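Local coordinates for protein arginine kinase (Anthopleura japonica, PDB 4RF7) that catalyses the reversible transfer of phosphate from ATP to L-arginine, giving N(omega)-phospho-L-arginine and ADP, at residues E231-R236 / Y274-P279; L282-R287 / R337-L342; Y452-K457 / T621-Y626. All coordinates share one frame; numbering follows the deposited sequence.

Overall arrangement
From the N terminus, the first half of this two-repeat chain holds interactions 1 and 2, the second half interaction 3. Interaction 1 joins the turn entering strand 235-242 to the loop after strand 273-274, closing a span of 37 residues that includes helix 246-264. Interaction 2 follows in series and closes 49 residues: 282-287, leading into strand 286-293, meets 337-342, the loop between strand 331-336 and helix 344-370. The two do not nest, but they touch, Tyr274 N lying 3.0 Å from Gly283 O, and both reach the same antiparallel sheet. Interaction 3, centred about 64 Å from the centre of interaction 1, closes 163 residues, tying the loop after helix 438-448 to hairpin 620-621/625-626.

Interaction 1. Residues E231-R236 / Y274-P279; sequences EEDHLR and YLTSCP. With ARG (arginine), chain G.
Ser277 and Asp233 carry the direct hydrogen bonds between 231-236 and 274-279. Ser277 OG donates to Glu232 O over 2.7 Å, in the carbonyl plane with a C=O...OG angle of 158°. Asp233 OD1 takes the backbone N of Ser277 at 2.8 Å on its syn lone pair, and the N-H...O angle of 162° makes this bond nearly straight. The same OD1 rests 3.4 Å from Thr276 CB.

A water supplies the second polar layer: it donates to Glu232 OE2 and Asp233 OD2 and accepts from Cys278 N, so both carboxylates are tied to one backbone amide.

The bound arginine adds the charged part. With CG anti to the backbone N (chi1 176°) and an extended chain, Glu232 presents its carboxylate to the guanidinium. Arginine NH2 donates to Glu232 OE2 in a hydrogen bond modelled as notably short, 2.5 Å, while NH1 reaches OE1 at 3.1 Å. Cys278 CB lies 3.3 Å from arginine NH2, consistent with the substrate-binding role inferred for Glu232 and Cys278.

In the fold, Leu235 packs on strand 225-229 and helix 149-163, whereas Leu275 and Pro279 lean on helix 79-84, placing this buried contact between the catalytic sheet and the N-terminal helices.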
loop_
_atom_site.group_PDB
_atom_site.type_symbol
_atom_site.label_atom_id
_atom_site.label_comp_id
_atom_site.label_asym_id
_atom_site.label_seq_id
_atom_site.Cartn_x
_atom_site.Cartn_y
_atom_site.Cartn_z
ATOM N N GLU A 231 -16.891 -19.876 -5.361
ATOM C CA GLU A 231 -15.731 -20.258 -6.160
ATOM C C GLU A 231 -15.350 -21.708 -5.834
ATOM O O GLU A 231 -16.031 -22.643 -6.270
ATOM C CB GLU A 231 -14.558 -19.296 -5.920
ATOM C CG GLU A 231 -13.350 -19.502 -6.845
ATOM C CD GLU A 231 -12.084 -19.840 -6.075
ATOM O OE1 GLU A 231 -11.026 -20.042 -6.712
ATOM O OE2 GLU A 231 -12.149 -19.902 -4.830
ATOM N N GLU A 232 -14.281 -21.896 -5.061
ATOM C CA GLU A 232 -13.851 -23.235 -4.648
ATOM C C GLU A 232 -14.663 -23.720 -3.447
ATOM O O GLU A 232 -14.880 -24.921 -3.263
ATOM C CB GLU A 232 -12.354 -23.250 -4.320
ATOM C CG GLU A 232 -11.859 -24.590 -3.785
ATOM C CD GLU A 232 -10.353 -24.671 -3.688
ATOM O OE1 GLU A 232 -9.666 -24.003 -4.489
ATOM O OE2 GLU A 232 -9.857 -25.411 -2.812
ATOM N N ASP A 233 -15.092 -22.777 -2.619
ATOM C CA ASP A 233 -16.018 -23.065 -1.533
ATOM C C ASP A 233 -17.150 -22.060 -1.653
ATOM O O ASP A 233 -17.059 -21.134 -2.463
ATOM C CB ASP A 233 -15.320 -22.935 -0.171
ATOM C CG ASP A 233 -14.302 -24.035 0.076
ATOM O OD1 ASP A 233 -14.710 -25.147 0.468
ATOM O OD2 ASP A 233 -13.094 -23.786 -0.115
ATOM N N HIS A 234 -18.214 -22.245 -0.872
ATOM C CA HIS A 234 -19.327 -21.303 -0.876
ATOM C C HIS A 234 -18.806 -19.891 -0.641
ATOM O O HIS A 234 -19.191 -18.946 -1.333
ATOM C CB HIS A 234 -20.337 -21.641 0.223
ATOM C CG HIS A 234 -20.970 -22.993 0.075
ATOM N ND1 HIS A 234 -21.805 -23.519 1.034
ATOM C CD2 HIS A 234 -20.887 -23.913 -0.907
ATOM C CE1 HIS A 234 -22.213 -24.720 0.647
ATOM N NE2 HIS A 234 -21.666 -24.979 -0.534
ATOM N N LEU A 235 -17.916 -19.768 0.338
ATOM C CA LEU A 235 -17.393 -18.475 0.748
ATOM C C LEU A 235 -15.880 -18.504 0.896
ATOM O O LEU A 235 -15.324 -19.398 1.543
ATOM C CB LEU A 235 -18.020 -18.052 2.079
ATOM C CG LEU A 235 -19.529 -17.813 2.074
ATOM C CD1 LEU A 235 -20.103 -17.862 3.481
ATOM C CD2 LEU A 235 -19.823 -16.475 1.435
ATOM N N ARG A 236 -15.224 -17.524 0.280
ATOM C CA ARG A 236 -13.826 -17.235 0.558
ATOM C C ARG A 236 -13.792 -15.790 1.040
ATOM O O ARG A 236 -14.003 -14.859 0.259
ATOM C CB ARG A 236 -12.969 -17.405 -0.696
ATOM C CG ARG A 236 -11.464 -17.328 -0.439
ATOM C CD ARG A 236 -10.685 -17.588 -1.720
ATOM N NE ARG A 236 -9.278 -17.903 -1.486
ATOM C CZ ARG A 236 -8.833 -19.087 -1.070
ATOM N NH1 ARG A 236 -7.533 -19.284 -0.896
ATOM N NH2 ARG A 236 -9.685 -20.074 -0.820
ATOM N N TYR A 274 -14.199 -26.439 10.407
ATOM C CA TYR A 274 -15.051 -26.002 9.305
ATOM C C TYR A 274 -14.796 -26.814 8.031
ATOM O O TYR A 274 -13.655 -26.948 7.582
ATOM C CB TYR A 274 -14.878 -24.499 9.054
ATOM C CG TYR A 274 -15.431 -23.648 10.176
ATOM C CD1 TYR A 274 -16.799 -23.510 10.357
ATOM C CD2 TYR A 274 -14.585 -22.988 11.057
ATOM C CE1 TYR A 274 -17.314 -22.740 11.385
ATOM C CE2 TYR A 274 -15.088 -22.212 12.089
ATOM C CZ TYR A 274 -16.455 -22.095 12.247
ATOM O OH TYR A 274 -16.973 -21.330 13.269
ATOM N N LEU A 275 -15.866 -27.356 7.454
ATOM C CA LEU A 275 -15.745 -28.218 6.278
ATOM C C LEU A 275 -15.511 -27.431 4.986
ATOM O O LEU A 275 -16.159 -26.411 4.740
ATOM C CB LEU A 275 -16.978 -29.116 6.142
ATOM C CG LEU A 275 -17.155 -30.105 7.294
ATOM C CD1 LEU A 275 -18.527 -30.734 7.259
ATOM C CD2 LEU A 275 -16.085 -31.176 7.235
ATOM N N THR A 276 -14.577 -27.914 4.170
ATOM C CA THR A 276 -14.247 -27.283 2.893
ATOM C C THR A 276 -14.162 -28.322 1.776
ATOM O O THR A 276 -14.097 -29.523 2.046
ATOM C CB THR A 276 -12.910 -26.521 2.974
ATOM O OG1 THR A 276 -11.909 -27.366 3.558
ATOM C CG2 THR A 276 -13.061 -25.266 3.812
ATOM N N SER A 277 -14.151 -27.855 0.529
ATOM C CA SER A 277 -14.071 -28.741 -0.627
ATOM C C SER A 277 -12.743 -29.492 -0.645
ATOM O O SER A 277 -12.705 -30.701 -0.887
ATOM C CB SER A 277 -14.247 -27.949 -1.924
ATOM O OG SER A 277 -15.421 -27.164 -1.885
ATOM N N CYS A 278 -11.658 -28.769 -0.390
ATOM C CA CYS A 278 -10.341 -29.384 -0.289
ATOM C C CYS A 278 -9.997 -29.639 1.173
ATOM O O CYS A 278 -10.122 -28.739 2.009
ATOM C CB CYS A 278 -9.272 -28.492 -0.920
ATOM S SG CYS A 278 -7.637 -29.264 -0.975
ATOM N N PRO A 279 -9.570 -30.872 1.492
ATOM C CA PRO A 279 -9.203 -31.209 2.874
ATOM C C PRO A 279 -8.050 -30.354 3.408
ATOM O O PRO A 279 -7.848 -30.307 4.622
ATOM C CB PRO A 279 -8.791 -32.690 2.790
ATOM C CG PRO A 279 -8.608 -32.984 1.319
ATOM C CD PRO A 279 -9.525 -32.045 0.598
HETATM N N ARG G . -6.020 -29.913 -5.949
HETATM C CA ARG G . -4.684 -29.322 -5.934
HETATM C C ARG G . -3.605 -30.347 -5.601
HETATM O O ARG G . -3.890 -31.476 -5.194
HETATM C CB ARG G . -4.618 -28.148 -4.950
HETATM C CG ARG G . -5.138 -28.462 -3.553
HETATM C CD ARG G . -4.881 -27.307 -2.587
HETATM N NE ARG G . -5.263 -26.010 -3.144
HETATM C CZ ARG G . -6.490 -25.500 -3.092
HETATM N NH1 ARG G . -6.742 -24.310 -3.623
HETATM N NH2 ARG G . -7.470 -26.178 -2.511
HETATM O OXT ARG G . -2.414 -30.062 -5.740
HETATM O O HOH W 1 -11.321 -25.953 -0.303
#

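Interaction 2. Residues L282-R287 / R337-L342; sequences LGTGMR and RRRLGL. With ARG (arginine), chain H.
A type II' beta turn, Leu282 to Gly285, leads into strand 286-293 and packs against the 337-342 loop. At the turn, Thr284 N donates to Arg339 O over 2.9 Å, and Gly283 CA makes a CA-H...O contact with the same oxygen at 3.3 Å. Leu340 CD2 comes within 3.5 Å of Gly283 CA, while its CD1 meets Leu282 CB.

Arg339 crosses Thr284 at about a right angle. Its CG is anti to the carbonyl carbon (chi1 -72°), and the extended chain passes Thr284 OG1 to bring NE to Met286 O at 2.8 Å. That bond is bent, with an N-H...O angle of 143° and NE above the carbonyl plane; Ser280 O takes NH1, giving the guanidinium a second hold. A water links Thr284 OG1, at 2.6 Å, to Arg338 O.

Beyond the turn, Arg287 forms a salt bridge with Asp333 through NH1, and its NH2 lies 3.0 Å from OXT of a bound arginine, which is hydrogen-bonded to Ser129 OG, a residue of the predicted ATP site. Thr284 OG1 also accepts from Met286 N, closing an ST turn that overlaps the beta turn at the entrance to this strand of the predicted nucleotide site.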
loop_
_atom_site.group_PDB
_atom_site.type_symbol
_atom_site.label_atom_id
_atom_site.label_comp_id
_atom_site.label_asym_id
_atom_site.label_seq_id
_atom_site.Cartn_x
_atom_site.Cartn_y
_atom_site.Cartn_z
ATOM N N LEU A 282 -9.431 -27.514 5.816
ATOM C CA LEU A 282 -10.260 -27.861 6.971
ATOM C C LEU A 282 -9.784 -27.141 8.234
ATOM O O LEU A 282 -8.753 -26.459 8.214
ATOM C CB LEU A 282 -10.276 -29.376 7.188
ATOM C CG LEU A 282 -10.991 -30.169 6.091
ATOM C CD1 LEU A 282 -10.824 -31.666 6.291
ATOM C CD2 LEU A 282 -12.460 -29.806 6.055
ATOM N N GLY A 283 -10.545 -27.273 9.318
ATOM C CA GLY A 283 -10.169 -26.673 10.591
ATOM C C GLY A 283 -10.511 -25.199 10.692
ATOM O O GLY A 283 -11.670 -24.837 10.894
ATOM N N THR A 284 -9.496 -24.348 10.566
ATOM C CA THR A 284 -9.691 -22.905 10.602
ATOM C C THR A 284 -10.126 -22.387 9.238
ATOM O O THR A 284 -10.766 -21.337 9.137
ATOM C CB THR A 284 -8.398 -22.175 11.014
ATOM O OG1 THR A 284 -7.361 -22.462 10.066
ATOM C CG2 THR A 284 -7.954 -22.609 12.395
ATOM N N GLY A 285 -9.761 -23.119 8.188
ATOM C CA GLY A 285 -9.962 -22.653 6.827
ATOM C C GLY A 285 -9.128 -21.418 6.535
ATOM O O GLY A 285 -9.360 -20.716 5.543
ATOM N N MET A 286 -8.134 -21.172 7.388
ATOM C CA MET A 286 -7.445 -19.883 7.413
ATOM C C MET A 286 -6.074 -19.859 6.735
ATOM O O MET A 286 -5.290 -20.807 6.839
ATOM C CB MET A 286 -7.320 -19.384 8.858
ATOM C CG MET A 286 -6.532 -18.083 9.004
ATOM S SD MET A 286 -6.550 -17.416 10.682
ATOM C CE MET A 286 -8.266 -16.904 10.818
ATOM N N ARG A 287 -5.812 -18.769 6.018
ATOM C CA ARG A 287 -4.456 -18.392 5.650
ATOM C C ARG A 287 -4.206 -16.970 6.140
ATOM O O ARG A 287 -4.720 -16.006 5.565
ATOM C CB ARG A 287 -4.228 -18.468 4.137
ATOM C CG ARG A 287 -2.789 -18.123 3.745
ATOM C CD ARG A 287 -2.536 -18.202 2.248
ATOM N NE ARG A 287 -1.114 -18.033 1.947
ATOM C CZ ARG A 287 -0.523 -16.858 1.749
ATOM N NH1 ARG A 287 0.776 -16.802 1.486
ATOM N NH2 ARG A 287 -1.225 -15.736 1.816
ATOM N N ARG A 337 1.374 -22.406 8.805
ATOM C CA ARG A 337 1.465 -23.745 8.230
ATOM C C ARG A 337 0.266 -24.612 8.614
ATOM O O ARG A 337 -0.082 -25.549 7.896
ATOM C CB ARG A 337 2.754 -24.443 8.678
ATOM C CG ARG A 337 4.041 -23.903 8.065
ATOM C CD ARG A 337 5.164 -24.924 8.217
ATOM N NE ARG A 337 6.484 -24.383 7.893
ATOM C CZ ARG A 337 7.052 -24.452 6.692
ATOM N NH1 ARG A 337 8.257 -23.934 6.498
ATOM N NH2 ARG A 337 6.415 -25.035 5.685
ATOM N N ARG A 338 -0.363 -24.297 9.742
ATOM C CA ARG A 338 -1.368 -25.185 10.329
ATOM C C ARG A 338 -2.799 -24.637 10.302
ATOM O O ARG A 338 -3.011 -23.422 10.355
ATOM C CB ARG A 338 -0.980 -25.534 11.769
ATOM C CG ARG A 338 0.329 -26.294 11.900
ATOM C CD ARG A 338 0.670 -26.531 13.356
ATOM N NE ARG A 338 1.793 -27.451 13.520
ATOM C CZ ARG A 338 2.223 -27.903 14.693
ATOM N NH1 ARG A 338 1.628 -27.517 15.811
ATOM N NH2 ARG A 338 3.248 -28.741 14.746
ATOM N N ARG A 339 -3.768 -25.551 10.235
ATOM C CA ARG A 339 -5.189 -25.197 10.201
ATOM C C ARG A 339 -6.053 -26.085 11.103
ATOM O O ARG A 339 -7.154 -25.700 11.504
ATOM C CB ARG A 339 -5.712 -25.239 8.764
ATOM C CG ARG A 339 -5.214 -24.097 7.903
ATOM C CD ARG A 339 -5.459 -24.339 6.431
ATOM N NE ARG A 339 -4.776 -23.331 5.624
ATOM C CZ ARG A 339 -4.452 -23.481 4.345
ATOM N NH1 ARG A 339 -4.747 -24.608 3.712
ATOM N NH2 ARG A 339 -3.827 -22.504 3.705
ATOM N N LEU A 340 -5.556 -27.276 11.413
ATOM C CA LEU A 340 -6.264 -28.184 12.311
ATOM C C LEU A 340 -5.480 -28.359 13.612
ATOM O O LEU A 340 -4.270 -28.604 13.586
ATOM C CB LEU A 340 -6.498 -29.540 11.632
ATOM C CG LEU A 340 -7.766 -29.693 10.790
ATOM C CD1 LEU A 340 -7.688 -30.911 9.877
ATOM C CD2 LEU A 340 -8.981 -29.804 11.694
ATOM N N GLY A 341 -6.160 -28.216 14.748
ATOM C CA GLY A 341 -5.515 -28.402 16.038
ATOM C C GLY A 341 -5.198 -27.094 16.741
ATOM O O GLY A 341 -4.758 -27.084 17.895
ATOM N N LEU A 342 -5.405 -25.987 16.034
ATOM C CA LEU A 342 -5.269 -24.661 16.628
ATOM C C LEU A 342 -6.451 -23.808 16.184
ATOM O O LEU A 342 -6.953 -23.968 15.071
ATOM C CB LEU A 342 -3.937 -24.006 16.241
ATOM C CG LEU A 342 -3.797 -23.293 14.891
ATOM C CD1 LEU A 342 -2.446 -22.586 14.782
ATOM C CD2 LEU A 342 -3.992 -24.245 13.715
HETATM N N ARG H . -3.238 -13.835 -3.170
HETATM C CA ARG H . -1.963 -13.255 -2.765
HETATM C C ARG H . -1.103 -14.292 -2.047
HETATM O O ARG H . -0.348 -15.040 -2.672
HETATM C CB ARG H . -2.193 -12.042 -1.860
HETATM C CG ARG H . -0.936 -11.248 -1.540
HETATM C CD ARG H . -1.188 -10.204 -0.466
HETATM N NE ARG H . -0.672 -10.614 0.838
HETATM C CZ ARG H . -0.208 -9.767 1.751
HETATM N NH1 ARG H . -0.202 -8.471 1.497
HETATM N NH2 ARG H . 0.249 -10.213 2.913
HETATM O OXT ARG H . -1.145 -14.415 -0.823
HETATM O O HOH W 2 -5.065 -21.512 10.865
#

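Interaction 3. Residues Y452-K457 / T621-Y626; sequences YKLANK and TDAHGY. With ARG (arginine), chain I.
The backbones of 452-457 and 621-626 come closest at Lys457 and Ala623, whose CA atoms are 4.2 Å apart, and a backbone hydrogen bond between Asp622 and His458 continues the approach just past the first segment.

Tyr452 makes the direct side-chain hydrogen bond. Its CG is anti to the backbone N (chi1 178°), and the ring reaches across so that OH donates to Ala623 O at 2.6 Å. The acceptor lies at the ring edge, near the ring plane; seen from the carbonyl, the C=O...OH angle is 130° and the hydroxyl is tilted 30° from the carbonyl plane.

Leu454 supplies the apolar part through one branch. Its CD2 stands 3.4 Å from Ala623 O and 4.1 Å from Ala623 CB, and it also meets the imidazole of His624, 3.8 Å from CD2 of that ring. One methyl group thus touches the backbone and side chain of Ala623 together with the neighbouring ring.

Lys457 and Asp622 meet obliquely at the solvent-exposed side of the contact. The aliphatic part of the extended lysine does the touching: CB is 3.5 Å from Asp622 O, and CD lies against Asp622 CB. Their charged ends, Lys457 NZ and Asp622 OD2, remain 4.6 Å apart, too far for a salt bridge, so any electrostatic attraction is probably modest.

Within 621-626, Thr621 OG1 accepts from His624 N at 2.9 Å, an ST motif within the tight turn between strands 620-621 and 625-626. Past it, Tyr626 OH accepts a hydrogen bond from a bound arginine, also held by Asp613 of helix 598-616; this contact lies away from the annotated substrate and ATP sites.

Leu454 packs on Asp442 and Val445 of helix 438-448, and its backbone N is hydrogen-bonded to Glu446 OE2, so the contact joins the loop leaving that helix to the two-stranded hairpin that follows helix 598-616.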
loop_
_atom_site.group_PDB
_atom_site.type_symbol
_atom_site.label_atom_id
_atom_site.label_comp_id
_atom_site.label_asym_id
_atom_site.label_seq_id
_atom_site.Cartn_x
_atom_site.Cartn_y
_atom_site.Cartn_z
ATOM N N TYR A 452 21.001 33.500 5.234
ATOM C CA TYR A 452 20.036 33.502 6.340
ATOM C C TYR A 452 20.613 32.935 7.639
ATOM O O TYR A 452 21.336 31.934 7.630
ATOM C CB TYR A 452 18.759 32.738 5.961
ATOM C CG TYR A 452 17.724 32.654 7.071
ATOM C CD1 TYR A 452 16.888 33.730 7.355
ATOM C CD2 TYR A 452 17.575 31.496 7.824
ATOM C CE1 TYR A 452 15.940 33.656 8.361
ATOM C CE2 TYR A 452 16.629 31.414 8.832
ATOM C CZ TYR A 452 15.815 32.497 9.095
ATOM O OH TYR A 452 14.874 32.416 10.096
ATOM N N LYS A 453 20.305 33.605 8.747
ATOM C CA LYS A 453 20.637 33.110 10.078
ATOM C C LYS A 453 19.335 32.843 10.823
ATOM O O LYS A 453 18.369 33.589 10.665
ATOM C CB LYS A 453 21.492 34.125 10.850
ATOM C CG LYS A 453 22.891 34.356 10.285
ATOM C CD LYS A 453 23.499 33.068 9.746
ATOM C CE LYS A 453 24.971 32.933 10.113
ATOM N NZ LYS A 453 25.159 32.608 11.553
ATOM N N LEU A 454 19.302 31.783 11.626
ATOM C CA LEU A 454 18.068 31.395 12.311
ATOM C C LEU A 454 17.649 32.408 13.374
ATOM O O LEU A 454 16.463 32.541 13.684
ATOM C CB LEU A 454 18.194 29.987 12.892
ATOM C CG LEU A 454 18.230 28.914 11.803
ATOM C CD1 LEU A 454 18.976 27.669 12.254
ATOM C CD2 LEU A 454 16.817 28.554 11.360
ATOM N N ALA A 455 18.622 33.138 13.912
ATOM C CA ALA A 455 18.340 34.218 14.850
ATOM C C ALA A 455 17.509 35.324 14.190
ATOM O O ALA A 455 16.711 35.986 14.855
ATOM C CB ALA A 455 19.627 34.784 15.402
ATOM N N ASN A 456 17.703 35.521 12.887
ATOM C CA ASN A 456 16.933 36.515 12.140
ATOM C C ASN A 456 15.442 36.237 12.192
ATOM O O ASN A 456 14.628 37.165 12.188
ATOM C CB ASN A 456 17.356 36.547 10.671
ATOM C CG ASN A 456 18.797 36.968 10.480
ATOM O OD1 ASN A 456 19.421 36.635 9.470
ATOM N ND2 ASN A 456 19.334 37.705 11.446
ATOM N N LYS A 457 15.105 34.947 12.222
ATOM C CA LYS A 457 13.727 34.468 12.118
ATOM C C LYS A 457 13.091 34.812 10.769
ATOM O O LYS A 457 13.666 35.550 9.963
ATOM C CB LYS A 457 12.872 34.922 13.307
ATOM C CG LYS A 457 13.285 34.253 14.615
ATOM C CD LYS A 457 12.476 34.754 15.799
ATOM C CE LYS A 457 12.888 34.021 17.069
ATOM N NZ LYS A 457 12.175 34.536 18.268
ATOM N N THR A 621 7.313 27.428 12.051
ATOM C CA THR A 621 8.019 28.014 13.196
ATOM C C THR A 621 8.514 29.408 12.838
ATOM O O THR A 621 8.648 29.731 11.655
ATOM C CB THR A 621 9.225 27.156 13.676
ATOM O OG1 THR A 621 10.270 27.196 12.696
ATOM C CG2 THR A 621 8.814 25.712 13.940
ATOM N N ASP A 622 8.791 30.230 13.849
ATOM C CA ASP A 622 9.337 31.562 13.606
ATOM C C ASP A 622 10.694 31.481 12.912
ATOM O O ASP A 622 11.003 32.285 12.035
ATOM C CB ASP A 622 9.482 32.338 14.920
ATOM C CG ASP A 622 8.147 32.680 15.555
ATOM O OD1 ASP A 622 7.124 32.676 14.837
ATOM O OD2 ASP A 622 8.126 32.961 16.772
ATOM N N ALA A 623 11.497 30.495 13.303
ATOM C CA ALA A 623 12.870 30.374 12.810
ATOM C C ALA A 623 12.986 29.710 11.435
ATOM O O ALA A 623 13.888 30.037 10.660
ATOM C CB ALA A 623 13.730 29.636 13.825
ATOM N N HIS A 624 12.082 28.777 11.133
ATOM C CA HIS A 624 12.178 27.998 9.896
ATOM C C HIS A 624 11.078 28.325 8.891
ATOM O O HIS A 624 11.113 27.849 7.752
ATOM C CB HIS A 624 12.136 26.495 10.196
ATOM C CG HIS A 624 13.173 26.033 11.172
ATOM N ND1 HIS A 624 12.932 25.954 12.524
ATOM C CD2 HIS A 624 14.445 25.605 10.983
ATOM C CE1 HIS A 624 14.023 25.504 13.133
ATOM N NE2 HIS A 624 14.945 25.285 12.224
ATOM N N GLY A 625 10.103 29.129 9.305
ATOM C CA GLY A 625 8.953 29.394 8.461
ATOM C C GLY A 625 8.150 28.112 8.333
ATOM O O GLY A 625 7.994 27.383 9.315
ATOM N N TYR A 626 7.652 27.823 7.135
ATOM C CA TYR A 626 6.906 26.585 6.925
ATOM C C TYR A 626 7.836 25.370 6.913
ATOM O O TYR A 626 8.847 25.344 6.203
ATOM C CB TYR A 626 6.055 26.671 5.654
ATOM C CG TYR A 626 4.942 27.684 5.794
ATOM C CD1 TYR A 626 3.853 27.426 6.612
ATOM C CD2 TYR A 626 4.993 28.907 5.137
ATOM C CE1 TYR A 626 2.837 28.345 6.766
ATOM C CE2 TYR A 626 3.976 29.840 5.285
ATOM C CZ TYR A 626 2.900 29.547 6.105
ATOM O OH TYR A 626 1.877 30.451 6.271
HETATM N N ARG I . -1.438 29.845 12.594
HETATM C CA ARG I . -2.013 28.559 12.966
HETATM C C ARG I . -1.113 27.789 13.927
HETATM O O ARG I . -1.568 26.912 14.661
HETATM C CB ARG I . -2.276 27.705 11.730
HETATM C CG ARG I . -1.033 27.033 11.194
HETATM C CD ARG I . -0.518 27.706 9.941
HETATM N NE ARG I . 0.014 29.040 10.186
HETATM C CZ ARG I . 0.284 29.918 9.227
HETATM N NH1 ARG I . 0.767 31.112 9.533
HETATM N NH2 ARG I . 0.066 29.601 7.961
HETATM O OXT ARG I . 0.093 28.017 13.992
#